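Local coordinates for enoyl-CoA hydratase/isomerase family protein (Mycobacterium tuberculosis, PDB 4FN7) that belongs to the crotonase superfamily and probably hydrates the double bond of enoyl-CoA thioesters in lipid metabolism, at residues Val5-Lys10 against Ile38-Arg43; Tyr124-Asn129 against Ala172-Glu177; Tyr154-Ala157 against Ala161-Phe164. All coordinates share one frame; numbering follows the deposited sequence. Where two conformers were deposited one is given.

Contact 1 comes first along the chain and stands apart: its centre lies about 26 Å from that of contact 2 and about 33 Å from that of contact 3, on the opposite side of the chain's centre. It packs helix 28-44 on edge strand 5-10 of the six-stranded sheet. Contacts 2 and 3 have centres about 9 Å apart and share the small sheet in which strands 126-127 and 163-164 are neighbours, joined by I126 N to F164 O at 2.8 Å. Contact 3 falls in the chain between the two segments of contact 2. Both lie where neighbouring subunits of the trimer meet, whereas contact 1 touches no other chain.

Contact 1: Val5-Lys10 against Ile38-Arg43; sequences VSYTRK and IDNADR
The Y7 ring carries the CB of N40 on one face, and the centre of the contact is that overlap. N40 CB sits 3.5 Å from the centroid of the Y7 ring and only 7° off the ring normal, a CH-pi contact centred over the face. The amide of N40 does not stack: its plane is turned 66° from that of the ring, and ND2 comes within 3.8 Å of Y7 CG. Toward the phenol end the approach is oblique, with A41 N 3.6 Å from Y7 CE1, while the methyl of A41 lies alongside, CB to Y7 CE1 being 4.0 Å. With CG anti to the backbone N (chi1 172°), the ring of Y7 reaches from the strand to the N40-A41 turn of the helix and lays its face against it.

The other flat groups belong to the helix itself. N40 OD1 accepts from R43 NH2 at 2.9 Å, the donor nearly in the guanidinium plane, a bond one turn along the helix that fixes the rotation of the amide and leaves ND2 on the tyrosine side. The phenol oxygen makes no hydrogen bond to the helix backbone here, although Y7 OH comes within 3.5 Å of N40 O; its polar partner is the carboxylate of D44, just past the segment.

Strand 5-10 is the edge of the six-stranded sheet and pairs with strand 13-18, S6 bonding to S17 and T8 to V15. V5 extends the same packing along helix 28-44, over M30, A33, L34 and A37. On its far flank that helix meets helix 73-90, where R88 makes salt bridges to D39 and D42, so it lies between the sheet's edge strand and helix 73-90.

Contact 2: Tyr124-Asn129 against Ala172-Glu177; sequences YNIQAN and AGFIDE
I126 carries the first segment's side of this contact, laying a methyl on the ring of F174. Just before it, N125 ties the chain to its other neighbours: its backbone N donates to H103 ND1, and its side chain packs on T163. At I126 the side chain turns to the second segment and branches over it. CG2, anti to the backbone N, comes down on the F174 ring 3.6 Å from the centroid and 14° off the normal, so the methyl sits over the centre of the face as a CH-pi contact. It is also 3.6 Å from F174 CG and 4.1 Å from F174 CB. The other branch, CG1 with CD1, runs toward I175; the modelled separation there is too short to be trusted, and I175 has two conformers, so that part of the packing is doubtful in detail. Q127 points away from F174, and its NE2 hydrogen-bonds to A161 O. The methyl of A128 packs on F110 of helix 107-112.

F174 holds its ring under I126 through a chi1 of -107°, away from any staggered position. The turn that delivers it is a Schellman motif closing helix 166-172: F174 N bonds back to A169 O and G173 N to L170 O, with G173 at positive phi, a conformation suited to glycine. G173 O is held by R118.

Contact 2 thus joins the middle strand of a small three-stranded sheet to the loop between helix 166-172 and strand 177-178 of the larger sheet. The backbone of I126 hydrogen-bonds to F164 of strand 163-164, whose ring meets that of F174 with planes about 65° apart, and I126 also packs on A109 and L112 of helix 107-112.

Contact 3: Tyr154-Ala157 against Ala161-Phe164; sequences YQQA and AKTF
Q156 OE1 accepts from two waters and, weakly, from K162 NZ. The two waters bridge it to the ammonium group, one donating to Q156 OE1 at 2.7 Å and accepting from K162 NZ at 2.9 Å, the other set 3.0 Å from Q156 OE1. They flank the direct line between the two groups on opposite sides, and along that line K162 NZ itself makes a weak hydrogen bond to Q156 OE1, 3.4 Å long. The lysine reaches this point fully extended, its CG anti to the backbone N (chi1 179°), while the glutamine chain bends at its second torsion to meet it.

The backbones are joined as well. K162 N donates to Q156 O at 3.1 Å with an N-H...O angle of 159°, arriving above the carbonyl plane, 36° out of it, and so not on a lone pair. This bond reaches back six residues and closes the end of helix 151-159, where A161, at positive phi, turns the chain. A third water donates both to A157 O, 2.8 Å away, and to K162 O, bridging the two carbonyls. A157 CB meets F164 CE2 at 3.7 Å, approaching the ring obliquely, while A157 CA lies at the ring edge, in plane, and K162 CG sits over one ring face toward its rim.

The other end of the Q156 amide belongs to the third subunit, where NE2 donates to H117 ND1 and to D116 O. The glutamine therefore links an ammonium group with its waters on one side to a subunit interface on the other, and its flip is set by both. The nearby positive charge probably polarises the amide, which would make NE2 a somewhat stronger donor across the trimer interface.

Contact 1: Val5-Lys10 against Ile38-Arg43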
ATOM      1  N   VAL A   5      11.710  20.521  25.328  1.00 11.84           N
ATOM      2  CA  VAL A   5      10.361  20.553  24.779  1.00 12.73           C
ATOM      3  C   VAL A   5       9.555  21.691  25.382  1.00 13.20           C
ATOM      4  O   VAL A   5       9.558  21.891  26.595  1.00 16.85           O
ATOM      5  CB  VAL A   5       9.615  19.237  25.044  1.00 13.27           C
ATOM      6  CG1 VAL A   5       8.174  19.334  24.557  1.00 15.56           C
ATOM      7  CG2 VAL A   5      10.325  18.082  24.369  1.00 13.66           C
ATOM      8  N   SER A   6       8.866  22.444  24.535  1.00 11.84           N
ATOM      9  CA  SER A   6       7.940  23.454  25.030  1.00 14.01           C
ATOM     10  C   SER A   6       6.508  23.006  24.785  1.00 12.79           C
ATOM     11  O   SER A   6       6.218  22.316  23.803  1.00 13.58           O
ATOM     12  CB  SER A   6       8.191  24.804  24.366  1.00 16.79           C
ATOM     13  OG  SER A   6       7.873  24.756  22.991  1.00 19.45           O
ATOM     14  N   TYR A   7       5.624  23.398  25.696  1.00 12.64           N
ATOM     15  CA  TYR A   7       4.201  23.103  25.601  1.00 11.91           C
ATOM     16  C   TYR A   7       3.422  24.405  25.672  1.00 12.15           C
ATOM     17  O   TYR A   7       3.594  25.178  26.610  1.00 13.55           O
ATOM     18  CB  TYR A   7       3.763  22.187  26.741  1.00 12.62           C
ATOM     19  CG  TYR A   7       2.268  21.999  26.793  1.00 11.83           C
ATOM     20  CD1 TYR A   7       1.652  21.039  26.011  1.00 11.57           C
ATOM     21  CD2 TYR A   7       1.470  22.782  27.621  1.00 11.73           C
ATOM     22  CE1 TYR A   7       0.286  20.864  26.041  1.00 12.31           C
ATOM     23  CE2 TYR A   7       0.099  22.611  27.657  1.00 12.66           C
ATOM     24  CZ  TYR A   7      -0.486  21.644  26.864  1.00 11.64           C
ATOM     25  OH  TYR A   7      -1.844  21.449  26.876  1.00 13.28           O
ATOM     26  N   THR A   8       2.558  24.629  24.688  1.00 13.16           N
ATOM     27  CA  THR A   8       1.757  25.841  24.624  1.00 15.51           C
ATOM     28  C   THR A   8       0.348  25.492  24.185  1.00 15.06           C
ATOM     29  O   THR A   8       0.145  24.926  23.115  1.00 15.98           O
ATOM     30  CB  THR A   8       2.349  26.839  23.617  1.00 19.82           C
ATOM     31  OG1 THR A   8       3.752  26.990  23.863  1.00 22.58           O
ATOM     32  CG2 THR A   8       1.660  28.189  23.735  1.00 23.40           C
ATOM     33  N   ARG A   9      -0.629  25.821  25.016  1.00 17.42           N
ATOM     34  CA  ARG A   9      -2.016  25.653  24.613  1.00 19.91           C
ATOM     35  C   ARG A   9      -2.496  26.906  23.889  1.00 22.79           C
ATOM     36  O   ARG A   9      -2.344  28.021  24.391  1.00 26.06           O
ATOM     37  CB  ARG A   9      -2.915  25.339  25.813  1.00 23.18           C
ATOM     38  CG  ARG A   9      -4.385  25.187  25.430  1.00 28.11           C
ATOM     39  CD  ARG A   9      -5.215  24.525  26.521  1.00 32.63           C
ATOM     40  NE  ARG A   9      -5.218  25.285  27.766  1.00 34.92           N
ATOM     41  CZ  ARG A   9      -6.071  25.080  28.766  1.00 35.96           C
ATOM     42  NH1 ARG A   9      -7.003  24.142  28.663  1.00 38.35           N
ATOM     43  NH2 ARG A   9      -6.000  25.818  29.866  1.00 34.28           N
ATOM     44  N   LYS A  10      -3.050  26.716  22.698  1.00 21.55           N
ATOM     45  CA  LYS A  10      -3.635  27.803  21.922  1.00 23.73           C
ATOM     46  C   LYS A  10      -5.046  27.400  21.531  1.00 22.63           C
ATOM     47  O   LYS A  10      -5.233  26.584  20.627  1.00 24.80           O
ATOM     48  CB  LYS A  10      -2.832  28.062  20.647  1.00 27.41           C
ATOM     49  CG  LYS A  10      -1.336  28.219  20.834  1.00 30.41           C
ATOM     50  CD  LYS A  10      -0.667  28.396  19.479  1.00 33.65           C
ATOM     51  CE  LYS A  10       0.843  28.461  19.593  1.00 36.09           C
ATOM     52  NZ  LYS A  10       1.473  28.583  18.251  1.00 38.97           N
ATOM     53  N   ILE A  38       2.851  15.738  26.540  1.00  9.87           N
ATOM     54  CA  ILE A  38       1.609  15.075  26.164  1.00 10.41           C
ATOM     55  C   ILE A  38       0.719  14.908  27.409  1.00 10.07           C
ATOM     56  O   ILE A  38      -0.504  15.024  27.311  1.00 10.31           O
ATOM     57  CB  ILE A  38       1.845  13.723  25.432  1.00 10.76           C
ATOM     58  CG1 ILE A  38       2.736  13.931  24.201  1.00 12.39           C
ATOM     59  CG2 ILE A  38       0.505  13.087  25.042  1.00 11.17           C
ATOM     60  CD1 ILE A  38       3.338  12.655  23.641  1.00 13.70           C
ATOM     61  N   ASP A  39       1.324  14.652  28.569  1.00 10.06           N
ATOM     62  CA  ASP A  39       0.560  14.646  29.823  1.00 10.55           C
ATOM     63  C   ASP A  39      -0.179  15.977  30.009  1.00 10.89           C
ATOM     64  O   ASP A  39      -1.342  15.990  30.418  1.00 11.68           O
ATOM     65  CB  ASP A  39       1.453  14.423  31.054  1.00 11.75           C
ATOM     66  CG  ASP A  39       2.083  13.042  31.112  1.00 14.23           C
ATOM     67  OD1 ASP A  39       1.676  12.121  30.369  1.00 13.84           O
ATOM     68  OD2 ASP A  39       2.993  12.885  31.953  1.00 14.47           O
ATOM     69  N   ASN A  40       0.503  17.094  29.744  1.00 11.04           N
ATOM     70  CA  ASN A  40      -0.148  18.404  29.821  1.00 11.66           C
ATOM     71  C   ASN A  40      -1.343  18.484  28.881  1.00 10.95           C
ATOM     72  O   ASN A  40      -2.405  18.996  29.245  1.00 11.88           O
ATOM     73  CB  ASN A  40       0.815  19.546  29.483  1.00 12.64           C
ATOM     74  CG  ASN A  40       1.894  19.740  30.520  1.00 15.59           C
ATOM     75  OD1 ASN A  40       1.767  19.305  31.660  1.00 14.96           O
ATOM     76  ND2 ASN A  40       2.975  20.403  30.120  1.00 20.43           N
ATOM     77  N   ALA A  41      -1.151  18.001  27.658  1.00 11.26           N
ATOM     78  CA  ALA A  41      -2.217  17.999  26.670  1.00 11.52           C
ATOM     79  C   ALA A  41      -3.390  17.160  27.150  1.00 10.43           C
ATOM     80  O   ALA A  41      -4.550  17.518  26.929  1.00 11.21           O
ATOM     81  CB  ALA A  41      -1.704  17.482  25.332  1.00 12.52           C
ATOM     82  N   ASP A  42      -3.091  16.041  27.803  1.00 11.35           N
ATOM     83  CA  ASP A  42      -4.132  15.208  28.402  1.00 12.30           C
ATOM     84  C   ASP A  42      -4.912  15.986  29.459  1.00 11.74           C
ATOM     85  O   ASP A  42      -6.148  15.984  29.467  1.00 13.07           O
ATOM     86  CB  ASP A  42      -3.539  13.949  29.046  1.00 12.30           C
ATOM     87  CG  ASP A  42      -3.045  12.925  28.030  1.00 12.58           C
ATOM     88  OD1 ASP A  42      -3.336  13.049  26.822  1.00 13.53           O
ATOM     89  OD2 ASP A  42      -2.381  11.960  28.464  1.00 14.35           O
ATOM     90  N   ARG A  43      -4.185  16.639  30.360  1.00 11.72           N
ATOM     91  CA  ARG A  43      -4.824  17.381  31.435  1.00 12.10           C
ATOM     92  C   ARG A  43      -5.653  18.541  30.890  1.00 10.95           C
ATOM     93  O   ARG A  43      -6.737  18.838  31.398  1.00 13.18           O
ATOM     94  CB  ARG A  43      -3.771  17.866  32.438  1.00 11.87           C
ATOM     95  CG  ARG A  43      -3.212  16.739  33.313  1.00 11.82           C
ATOM     96  CD  ARG A  43      -2.233  17.210  34.399  1.00 15.03           C
ATOM     97  NE  ARG A  43      -0.888  17.485  33.897  1.00 16.94           N
ATOM     98  CZ  ARG A  43       0.137  16.632  33.915  1.00 15.61           C
ATOM     99  NH1 ARG A  43       0.004  15.403  34.394  1.00 16.70           N
ATOM    100  NH2 ARG A  43       1.308  17.014  33.430  1.00 16.70           N
TER

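Contact 2: Tyr124-Asn129 against Ala172-Glu177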
ATOM      1  N   TYR A 124      12.949  18.718   2.823  1.00 13.41           N
ATOM      2  CA  TYR A 124      13.236  17.983   4.054  1.00 11.92           C
ATOM      3  C   TYR A 124      13.313  16.478   3.826  1.00 11.25           C
ATOM      4  O   TYR A 124      12.366  15.845   3.352  1.00 12.47           O
ATOM      5  CB  TYR A 124      12.227  18.308   5.170  1.00 11.70           C
ATOM      6  CG  TYR A 124      12.134  19.775   5.541  1.00 11.41           C
ATOM      7  CD1 TYR A 124      13.109  20.681   5.139  1.00 12.39           C
ATOM      8  CD2 TYR A 124      11.070  20.248   6.297  1.00 10.97           C
ATOM      9  CE1 TYR A 124      13.021  22.022   5.473  1.00 12.26           C
ATOM     10  CE2 TYR A 124      10.969  21.586   6.637  1.00 12.92           C
ATOM     11  CZ  TYR A 124      11.945  22.470   6.223  1.00 11.76           C
ATOM     12  OH  TYR A 124      11.848  23.806   6.560  1.00 13.65           O
ATOM     13  N   ASN A 125      14.458  15.915   4.186  1.00 11.09           N
ATOM     14  CA  ASN A 125      14.706  14.496   4.011  1.00 11.09           C
ATOM     15  C   ASN A 125      14.101  13.662   5.122  1.00 10.37           C
ATOM     16  O   ASN A 125      14.164  14.028   6.294  1.00 11.76           O
ATOM     17  CB  ASN A 125      16.205  14.240   3.943  1.00 13.12           C
ATOM     18  CG  ASN A 125      16.823  14.759   2.675  1.00 18.62           C
ATOM     19  OD1 ASN A 125      16.169  14.866   1.644  1.00 24.02           O
ATOM     20  ND2 ASN A 125      18.101  15.062   2.737  1.00 25.18           N
ATOM     21  N   ILE A 126      13.522  12.534   4.736  1.00 10.98           N
ATOM     22  CA  ILE A 126      12.946  11.595   5.683  1.00 10.41           C
ATOM     23  C   ILE A 126      13.535  10.229   5.353  1.00 10.36           C
ATOM     24  O   ILE A 126      13.507   9.790   4.195  1.00 10.27           O
ATOM     25  CB  ILE A 126      11.414  11.574   5.575  1.00 10.56           C
ATOM     26  CG1 ILE A 126      10.871  13.005   5.717  1.00 13.16           C
ATOM     27  CG2 ILE A 126      10.826  10.655   6.636  1.00 11.63           C
ATOM     28  CD1 ILE A 126       9.468  13.186   5.229  1.00 15.70           C
ATOM     29  N   GLN A 127      14.115   9.576   6.352  1.00 10.10           N
ATOM     30  CA  GLN A 127      14.932   8.400   6.083  1.00 10.91           C
ATOM     31  C   GLN A 127      15.104   7.550   7.326  1.00  9.71           C
ATOM     32  O   GLN A 127      15.424   8.064   8.398  1.00 11.37           O
ATOM     33  CB  GLN A 127      16.319   8.830   5.597  1.00 11.03           C
ATOM     34  CG  GLN A 127      17.232   7.670   5.210  1.00 11.77           C
ATOM     35  CD  GLN A 127      18.698   8.063   5.154  1.00 12.19           C
ATOM     36  OE1 GLN A 127      19.099   9.099   5.685  1.00 13.25           O
ATOM     37  NE2 GLN A 127      19.510   7.226   4.517  1.00 13.38           N
ATOM     38  N   ALA A 128      14.890   6.244   7.176  1.00  9.18           N
ATOM     39  CA  ALA A 128      15.357   5.284   8.169  1.00  9.32           C
ATOM     40  C   ALA A 128      16.771   4.890   7.738  1.00  9.46           C
ATOM     41  O   ALA A 128      16.937   4.048   6.854  1.00 11.06           O
ATOM     42  CB  ALA A 128      14.444   4.060   8.219  1.00 10.54           C
ATOM     43  N   ASN A 129      17.781   5.516   8.334  1.00  9.86           N
ATOM     44  CA  ASN A 129      19.159   5.318   7.891  1.00 10.47           C
ATOM     45  C   ASN A 129      19.867   4.155   8.578  1.00 10.90           C
ATOM     46  O   ASN A 129      21.068   3.959   8.376  1.00 11.26           O
ATOM     47  CB  ASN A 129      19.968   6.608   8.079  1.00 12.07           C
ATOM     48  CG  ASN A 129      20.281   6.893   9.534  1.00 11.72           C
ATOM     49  OD1 ASN A 129      19.513   6.527  10.423  1.00 12.32           O
ATOM     50  ND2 ASN A 129      21.407   7.562   9.787  1.00 13.53           N
ATOM     51  N   ALA A 172       5.342   8.136  -1.333  1.00 10.10           N
ATOM     52  CA  ALA A 172       5.711   6.983  -0.518  1.00 10.14           C
ATOM     53  C   ALA A 172       4.815   6.805   0.700  1.00  9.26           C
ATOM     54  O   ALA A 172       4.671   5.693   1.201  1.00 10.22           O
ATOM     55  CB  ALA A 172       7.156   7.101  -0.065  1.00 10.91           C
ATOM     56  N   GLY A 173       4.254   7.902   1.204  1.00  9.66           N
ATOM     57  CA  GLY A 173       3.499   7.851   2.443  1.00  9.25           C
ATOM     58  C   GLY A 173       4.303   8.201   3.685  1.00  9.23           C
ATOM     59  O   GLY A 173       3.908   7.847   4.794  1.00  9.84           O
ATOM     60  N   PHE A 174       5.427   8.892   3.512  1.00  9.87           N
ATOM     61  CA  PHE A 174       6.180   9.424   4.652  1.00 10.59           C
ATOM     62  C   PHE A 174       5.666  10.795   5.114  1.00  9.76           C
ATOM     63  O   PHE A 174       5.974  11.232   6.220  1.00 12.92           O
ATOM     64  CB  PHE A 174       7.676   9.510   4.335  1.00 10.60           C
ATOM     65  CG  PHE A 174       8.522   8.466   5.027  1.00  9.84           C
ATOM     66  CD1 PHE A 174       8.284   8.094   6.342  1.00 10.33           C
ATOM     67  CD2 PHE A 174       9.574   7.865   4.354  1.00 11.12           C
ATOM     68  CE1 PHE A 174       9.085   7.140   6.971  1.00 10.34           C
ATOM     69  CE2 PHE A 174      10.376   6.921   4.980  1.00 10.65           C
ATOM     70  CZ  PHE A 174      10.136   6.563   6.285  1.00 10.39           C
ATOM     71  N   ILE A 175       4.907  11.476   4.257  1.00  9.19           N
ATOM     72  CA  ILE A 175       4.259  12.732   4.632  0.62  9.46           C
ATOM     73  C   ILE A 175       2.945  12.844   3.885  1.00  9.71           C
ATOM     74  O   ILE A 175       2.710  12.119   2.915  1.00 11.04           O
ATOM     75  CB  ILE A 175       5.104  13.979   4.312  0.62 10.81           C
ATOM     76  CG1 ILE A 175       5.371  14.086   2.811  0.62  9.18           C
ATOM     77  CG2 ILE A 175       6.388  13.976   5.097  0.62  9.60           C
ATOM     78  CD1 ILE A 175       5.996  15.389   2.420  0.62 10.96           C
ATOM     79  N   ASP A 176       2.066  13.731   4.358  1.00  9.23           N
ATOM     80  CA  ASP A 176       0.743  13.896   3.749  1.00  9.64           C
ATOM     81  C   ASP A 176       0.573  15.207   2.998  1.00 11.63           C
ATOM     82  O   ASP A 176      -0.329  15.337   2.170  1.00 12.60           O
ATOM     83  CB  ASP A 176      -0.357  13.803   4.804  1.00 10.22           C
ATOM     84  CG  ASP A 176      -0.252  12.553   5.621  1.00 10.06           C
ATOM     85  OD1 ASP A 176      -0.494  11.459   5.062  1.00  9.88           O
ATOM     86  OD2 ASP A 176       0.086  12.668   6.812  1.00  9.61           O
ATOM     87  N   GLU A 177       1.418  16.185   3.300  1.00  9.83           N
ATOM     88  CA  GLU A 177       1.254  17.506   2.714  1.00 10.06           C
ATOM     89  C   GLU A 177       2.587  18.228   2.645  1.00 10.91           C
ATOM     90  O   GLU A 177       3.399  18.148   3.567  1.00 12.04           O
ATOM     91  CB  GLU A 177       0.249  18.346   3.522  1.00 11.31           C
ATOM     92  CG  GLU A 177       0.073  19.772   2.998  1.00 12.62           C
ATOM     93  CD  GLU A 177      -0.991  20.575   3.745  1.00 16.98           C
ATOM     94  OE1 GLU A 177      -1.647  20.031   4.659  1.00 16.98           O
ATOM     95  OE2 GLU A 177      -1.170  21.768   3.411  1.00 20.38           O
TER

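Contact 3: Tyr154-Ala157 against Ala161-Phe164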
ATOM      1  N   TYR A 154       8.070   0.855   1.367  1.00  8.51           N
ATOM      2  CA  TYR A 154       8.428   0.154   2.591  1.00  8.90           C
ATOM      3  C   TYR A 154       9.670  -0.708   2.355  1.00  8.75           C
ATOM      4  O   TYR A 154      10.598  -0.727   3.166  1.00  9.42           O
ATOM      5  CB  TYR A 154       7.257  -0.719   3.056  1.00  8.80           C
ATOM      6  CG  TYR A 154       7.553  -1.576   4.263  1.00  8.12           C
ATOM      7  CD1 TYR A 154       7.784  -1.003   5.506  1.00  8.57           C
ATOM      8  CD2 TYR A 154       7.573  -2.963   4.169  1.00 10.79           C
ATOM      9  CE1 TYR A 154       8.043  -1.781   6.606  1.00  9.10           C
ATOM     10  CE2 TYR A 154       7.832  -3.753   5.270  1.00 11.40           C
ATOM     11  CZ  TYR A 154       8.071  -3.157   6.490  1.00 10.21           C
ATOM     12  OH  TYR A 154       8.327  -3.919   7.606  1.00 11.54           O
ATOM     13  N   GLN A 155       9.693  -1.412   1.228  1.00  8.05           N
ATOM     14  CA  GLN A 155      10.861  -2.228   0.899  1.00  8.69           C
ATOM     15  C   GLN A 155      12.131  -1.387   0.817  1.00  8.70           C
ATOM     16  O   GLN A 155      13.168  -1.755   1.375  1.00  9.56           O
ATOM     17  CB  GLN A 155      10.640  -3.001  -0.404  1.00  8.73           C
ATOM     18  CG  GLN A 155       9.629  -4.113  -0.265  1.00  9.44           C
ATOM     19  CD  GLN A 155       9.978  -5.047   0.870  1.00 11.27           C
ATOM     20  OE1 GLN A 155      11.128  -5.471   0.996  1.00 14.54           O
ATOM     21  NE2 GLN A 155       8.999  -5.362   1.711  1.00 10.89           N
ATOM     22  N   GLN A 156      12.064  -0.261   0.117  1.00  7.91           N
ATOM     23  CA  GLN A 156      13.272   0.532  -0.095  1.00  8.66           C
ATOM     24  C   GLN A 156      13.675   1.316   1.146  1.00  8.58           C
ATOM     25  O   GLN A 156      14.866   1.506   1.406  1.00  9.16           O
ATOM     26  CB  GLN A 156      13.104   1.472  -1.279  1.00  9.83           C
ATOM     27  CG  GLN A 156      12.794   0.721  -2.564  1.00 10.39           C
ATOM     28  CD  GLN A 156      13.439   1.353  -3.774  1.00 11.41           C
ATOM     29  OE1 GLN A 156      13.263   2.542  -4.023  1.00 14.33           O
ATOM     30  NE2 GLN A 156      14.205   0.562  -4.530  1.00 10.72           N
ATOM     31  N   ALA A 157      12.684   1.777   1.910  1.00  8.55           N
ATOM     32  CA  ALA A 157      12.956   2.577   3.106  1.00  8.13           C
ATOM     33  C   ALA A 157      13.709   1.763   4.141  1.00  8.70           C
ATOM     34  O   ALA A 157      14.506   2.297   4.918  1.00 10.61           O
ATOM     35  CB  ALA A 157      11.655   3.091   3.703  1.00  8.98           C
ATOM     36  N   ALA A 161      17.623   1.779   3.130  1.00  9.07           N
ATOM     37  CA  ALA A 161      17.767   3.055   3.833  1.00  9.84           C
ATOM     38  C   ALA A 161      17.494   4.232   2.898  1.00 11.01           C
ATOM     39  O   ALA A 161      18.181   5.251   2.944  1.00 11.72           O
ATOM     40  CB  ALA A 161      19.163   3.164   4.451  1.00 11.19           C
ATOM     41  N   LYS A 162      16.488   4.090   2.042  1.00 11.14           N
ATOM     42  CA  LYS A 162      16.212   5.124   1.050  1.00 10.81           C
ATOM     43  C   LYS A 162      15.812   6.456   1.689  1.00 10.11           C
ATOM     44  O   LYS A 162      15.075   6.490   2.676  1.00  9.76           O
ATOM     45  CB  LYS A 162      15.130   4.664   0.067  1.00 11.13           C
ATOM     46  CG  LYS A 162      14.803   5.728  -0.976  1.00 13.65           C
ATOM     47  CD  LYS A 162      13.816   5.228  -2.004  1.00 17.15           C
ATOM     48  CE  LYS A 162      13.376   6.335  -2.946  1.00 22.21           C
ATOM     49  NZ  LYS A 162      12.404   5.815  -3.942  1.00 28.18           N
ATOM     50  N   THR A 163      16.318   7.548   1.129  1.00 10.51           N
ATOM     51  CA  THR A 163      15.925   8.883   1.569  1.00 11.02           C
ATOM     52  C   THR A 163      14.798   9.403   0.694  1.00 10.73           C
ATOM     53  O   THR A 163      14.867   9.313  -0.528  1.00 12.83           O
ATOM     54  CB  THR A 163      17.104   9.868   1.499  1.00 12.97           C
ATOM     55  OG1 THR A 163      18.146   9.421   2.370  1.00 14.97           O
ATOM     56  CG2 THR A 163      16.659  11.252   1.937  1.00 15.37           C
ATOM     57  N   PHE A 164      13.757   9.932   1.332  1.00 10.37           N
ATOM     58  CA  PHE A 164      12.607  10.497   0.636  1.00 10.50           C
ATOM     59  C   PHE A 164      12.507  11.984   0.956  1.00  9.94           C
ATOM     60  O   PHE A 164      12.936  12.427   2.017  1.00 11.21           O
ATOM     61  CB  PHE A 164      11.313   9.802   1.085  1.00 10.01           C
ATOM     62  CG  PHE A 164      11.311   8.314   0.870  1.00 10.41           C
ATOM     63  CD1 PHE A 164      10.654   7.755  -0.216  1.00 11.31           C
ATOM     64  CD2 PHE A 164      11.933   7.472   1.778  1.00 10.40           C
ATOM     65  CE1 PHE A 164      10.642   6.380  -0.407  1.00 11.96           C
ATOM     66  CE2 PHE A 164      11.923   6.101   1.591  1.00 11.83           C
ATOM     67  CZ  PHE A 164      11.275   5.555   0.505  1.00 12.72           C
TER
HETATM   68  O   HOH W   1      10.629   3.633  -3.035  0.97 22.71           O
HETATM   69  O   HOH W   2      14.265   4.474  -5.634  0.80 23.69           O
HETATM   70  O   HOH W   3      14.160   5.111   4.766  0.98  9.04           O